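Local coordinates for telomeric DNA-binding factor trf1 (Schizosaccharomyces pombe, PDB 6K5S), which probably binds double-stranded telomeric repeat DNA in fission yeast, its helical domain belonging to the telomere repeat binding factor family, at residues L127-K132 and T187-R192. Sequence-based numbering, arbitrary orientation.
Sequences LYMELK and TARKER
The guanidinium of R189 has M129 over one face and the carboxylate of E130 at its edge. SD of M129 rides 3.7 Å above the guanidinium plane, displaced toward its border, and the terminal methyl continues past it, with CE 3.3 Å from NH2 of R189. At the edge both terminal nitrogens take part, one to each oxygen: NH1 of R189 reaches OE1 of E130 at 3.2 Å, while NH2 of R189 reaches OE2 of E130 at 3.1 Å. A third, weak bond runs from NH1 of R189 to OE2 of E130. Both oxygens lie close to the guanidinium plane, yet the donors come at them from above the carboxylate plane, in keeping with the 54° between the two planes. Bends at chi2 and chi3 (64° and 58°) fold the arginine so that its end arrives across E130, nearly at right angles to that side chain.

All this joins helix 122-141 to helix 177-195 in the all-helical domain of the TRF family, probably the counterpart of the TRF homology domain through which related proteins dimerise; no other chain of the assembly touches these two segments. CA of M129 and CA of R189, the nearest such pair, are 7.7 Å apart, and side chains bridge the interval. Nearer the backbones, CG of M129 packs 3.9 Å from CB of R189, so the arginine's aliphatic root meets thioether chain before its charged end meets acid. NH1 of R189 also donates to OG1 of T133, one turn on from M129, which helps fix the rotation of the group. A leucine in place of R189 would probably leave E130 without its countercharge and T133 without this donor. Beyond the pair, F155 and Y206 touch R189, and F211 lies against E130.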
loop_
_atom_site.group_PDB
_atom_site.type_symbol
_atom_site.label_atom_id
_atom_site.label_comp_id
_atom_site.label_asym_id
_atom_site.label_seq_id
_atom_site.Cartn_x
_atom_site.Cartn_y
_atom_site.Cartn_z
ATOM N N LEU A 127 -22.050 20.548 -10.230
ATOM C CA LEU A 127 -21.445 19.975 -9.033
ATOM C C LEU A 127 -20.675 21.027 -8.230
ATOM O O LEU A 127 -20.732 21.033 -6.998
ATOM C CB LEU A 127 -20.526 18.827 -9.425
ATOM C CG LEU A 127 -20.257 17.733 -8.410
ATOM C CD1 LEU A 127 -21.574 17.206 -7.800
ATOM C CD2 LEU A 127 -19.463 16.619 -9.108
ATOM N N TYR A 128 -19.923 21.895 -8.916
ATOM C CA TYR A 128 -19.226 23.004 -8.266
ATOM C C TYR A 128 -20.191 23.845 -7.428
ATOM O O TYR A 128 -19.909 24.177 -6.268
ATOM C CB TYR A 128 -18.582 23.870 -9.342
ATOM C CG TYR A 128 -17.387 24.700 -8.955
ATOM C CD1 TYR A 128 -16.676 24.457 -7.787
ATOM C CD2 TYR A 128 -16.962 25.727 -9.774
ATOM C CE1 TYR A 128 -15.576 25.226 -7.459
ATOM C CE2 TYR A 128 -15.856 26.491 -9.451
ATOM C CZ TYR A 128 -15.172 26.233 -8.298
ATOM O OH TYR A 128 -14.068 26.985 -7.979
ATOM N N MET A 129 -21.318 24.237 -8.031
ATOM C CA MET A 129 -22.278 25.099 -7.354
ATOM C C MET A 129 -22.843 24.440 -6.105
ATOM O O MET A 129 -23.036 25.112 -5.077
ATOM C CB MET A 129 -23.413 25.473 -8.312
ATOM C CG MET A 129 -24.541 26.303 -7.691
ATOM S SD MET A 129 -25.917 26.581 -8.872
ATOM C CE MET A 129 -26.518 24.938 -9.150
ATOM N N GLU A 130 -23.183 23.146 -6.192
ATOM C CA GLU A 130 -23.731 22.447 -5.032
ATOM C C GLU A 130 -22.673 22.256 -3.951
ATOM O O GLU A 130 -22.984 22.290 -2.755
ATOM C CB GLU A 130 -24.314 21.085 -5.443
ATOM C CG GLU A 130 -25.528 21.143 -6.405
ATOM C CD GLU A 130 -26.732 21.923 -5.859
ATOM O OE1 GLU A 130 -26.868 22.086 -4.625
ATOM O OE2 GLU A 130 -27.564 22.382 -6.677
ATOM N N LEU A 131 -21.434 21.996 -4.346
ATOM C CA LEU A 131 -20.365 21.940 -3.353
ATOM C C LEU A 131 -20.269 23.257 -2.592
ATOM O O LEU A 131 -20.195 23.267 -1.359
ATOM C CB LEU A 131 -19.019 21.617 -4.017
ATOM C CG LEU A 131 -17.849 21.646 -3.017
ATOM C CD1 LEU A 131 -18.000 20.557 -1.947
ATOM C CD2 LEU A 131 -16.541 21.434 -3.772
ATOM N N LYS A 132 -20.235 24.380 -3.314
ATOM C CA LYS A 132 -20.148 25.679 -2.654
ATOM C C LYS A 132 -21.337 25.885 -1.717
ATOM O O LYS A 132 -21.182 26.410 -0.611
ATOM C CB LYS A 132 -20.078 26.801 -3.698
ATOM C CG LYS A 132 -18.789 26.769 -4.568
ATOM C CD LYS A 132 -18.898 27.757 -5.746
ATOM C CE LYS A 132 -17.554 27.933 -6.514
ATOM N NZ LYS A 132 -16.484 28.408 -5.594
ATOM N N THR A 187 -24.039 33.058 -9.537
ATOM C CA THR A 187 -24.567 34.348 -9.091
ATOM C C THR A 187 -25.981 34.204 -8.544
ATOM O O THR A 187 -26.303 34.735 -7.475
ATOM C CB THR A 187 -24.558 35.353 -10.249
ATOM O OG1 THR A 187 -23.269 35.357 -10.874
ATOM C CG2 THR A 187 -24.894 36.757 -9.764
ATOM N N ALA A 188 -26.838 33.486 -9.275
ATOM C CA ALA A 188 -28.211 33.259 -8.832
ATOM C C ALA A 188 -28.266 32.471 -7.529
ATOM O O ALA A 188 -29.107 32.752 -6.662
ATOM C CB ALA A 188 -28.992 32.529 -9.925
ATOM N N ARG A 189 -27.395 31.463 -7.375
ATOM C CA ARG A 189 -27.392 30.671 -6.150
ATOM C C ARG A 189 -26.908 31.498 -4.963
ATOM O O ARG A 189 -27.447 31.382 -3.851
ATOM C CB ARG A 189 -26.531 29.415 -6.341
ATOM C CG ARG A 189 -26.350 28.589 -5.081
ATOM C CD ARG A 189 -27.683 28.021 -4.609
ATOM N NE ARG A 189 -28.315 27.191 -5.637
ATOM C CZ ARG A 189 -28.124 25.882 -5.771
ATOM N NH1 ARG A 189 -27.294 25.229 -4.959
ATOM N NH2 ARG A 189 -28.751 25.218 -6.732
ATOM N N LYS A 190 -25.914 32.361 -5.185
ATOM C CA LYS A 190 -25.449 33.242 -4.116
ATOM C C LYS A 190 -26.583 34.125 -3.603
ATOM O O LYS A 190 -26.801 34.235 -2.391
ATOM C CB LYS A 190 -24.277 34.087 -4.616
ATOM C CG LYS A 190 -23.509 34.825 -3.541
ATOM C CD LYS A 190 -22.586 35.861 -4.168
ATOM C CE LYS A 190 -21.585 36.373 -3.157
ATOM N NZ LYS A 190 -20.834 37.558 -3.665
ATOM N N GLU A 191 -27.334 34.737 -4.520
ATOM C CA GLU A 191 -28.433 35.608 -4.122
ATOM C C GLU A 191 -29.504 34.828 -3.372
ATOM O O GLU A 191 -29.967 35.258 -2.309
ATOM C CB GLU A 191 -29.023 36.292 -5.360
ATOM C CG GLU A 191 -30.442 36.842 -5.166
ATOM C CD GLU A 191 -30.763 37.976 -6.131
ATOM O OE1 GLU A 191 -30.068 38.080 -7.168
ATOM O OE2 GLU A 191 -31.701 38.760 -5.853
ATOM N N ARG A 192 -29.918 33.673 -3.907
ATOM C CA ARG A 192 -30.901 32.860 -3.196
ATOM C C ARG A 192 -30.412 32.509 -1.798
ATOM O O ARG A 192 -31.186 32.538 -0.831
ATOM C CB ARG A 192 -31.221 31.590 -3.986
ATOM C CG ARG A 192 -31.907 30.526 -3.141
ATOM C CD ARG A 192 -32.735 29.568 -3.966
ATOM N NE ARG A 192 -34.064 30.107 -4.222
ATOM C CZ ARG A 192 -34.390 30.738 -5.341
ATOM N NH1 ARG A 192 -35.617 31.205 -5.506
ATOM N NH2 ARG A 192 -33.477 30.899 -6.294
#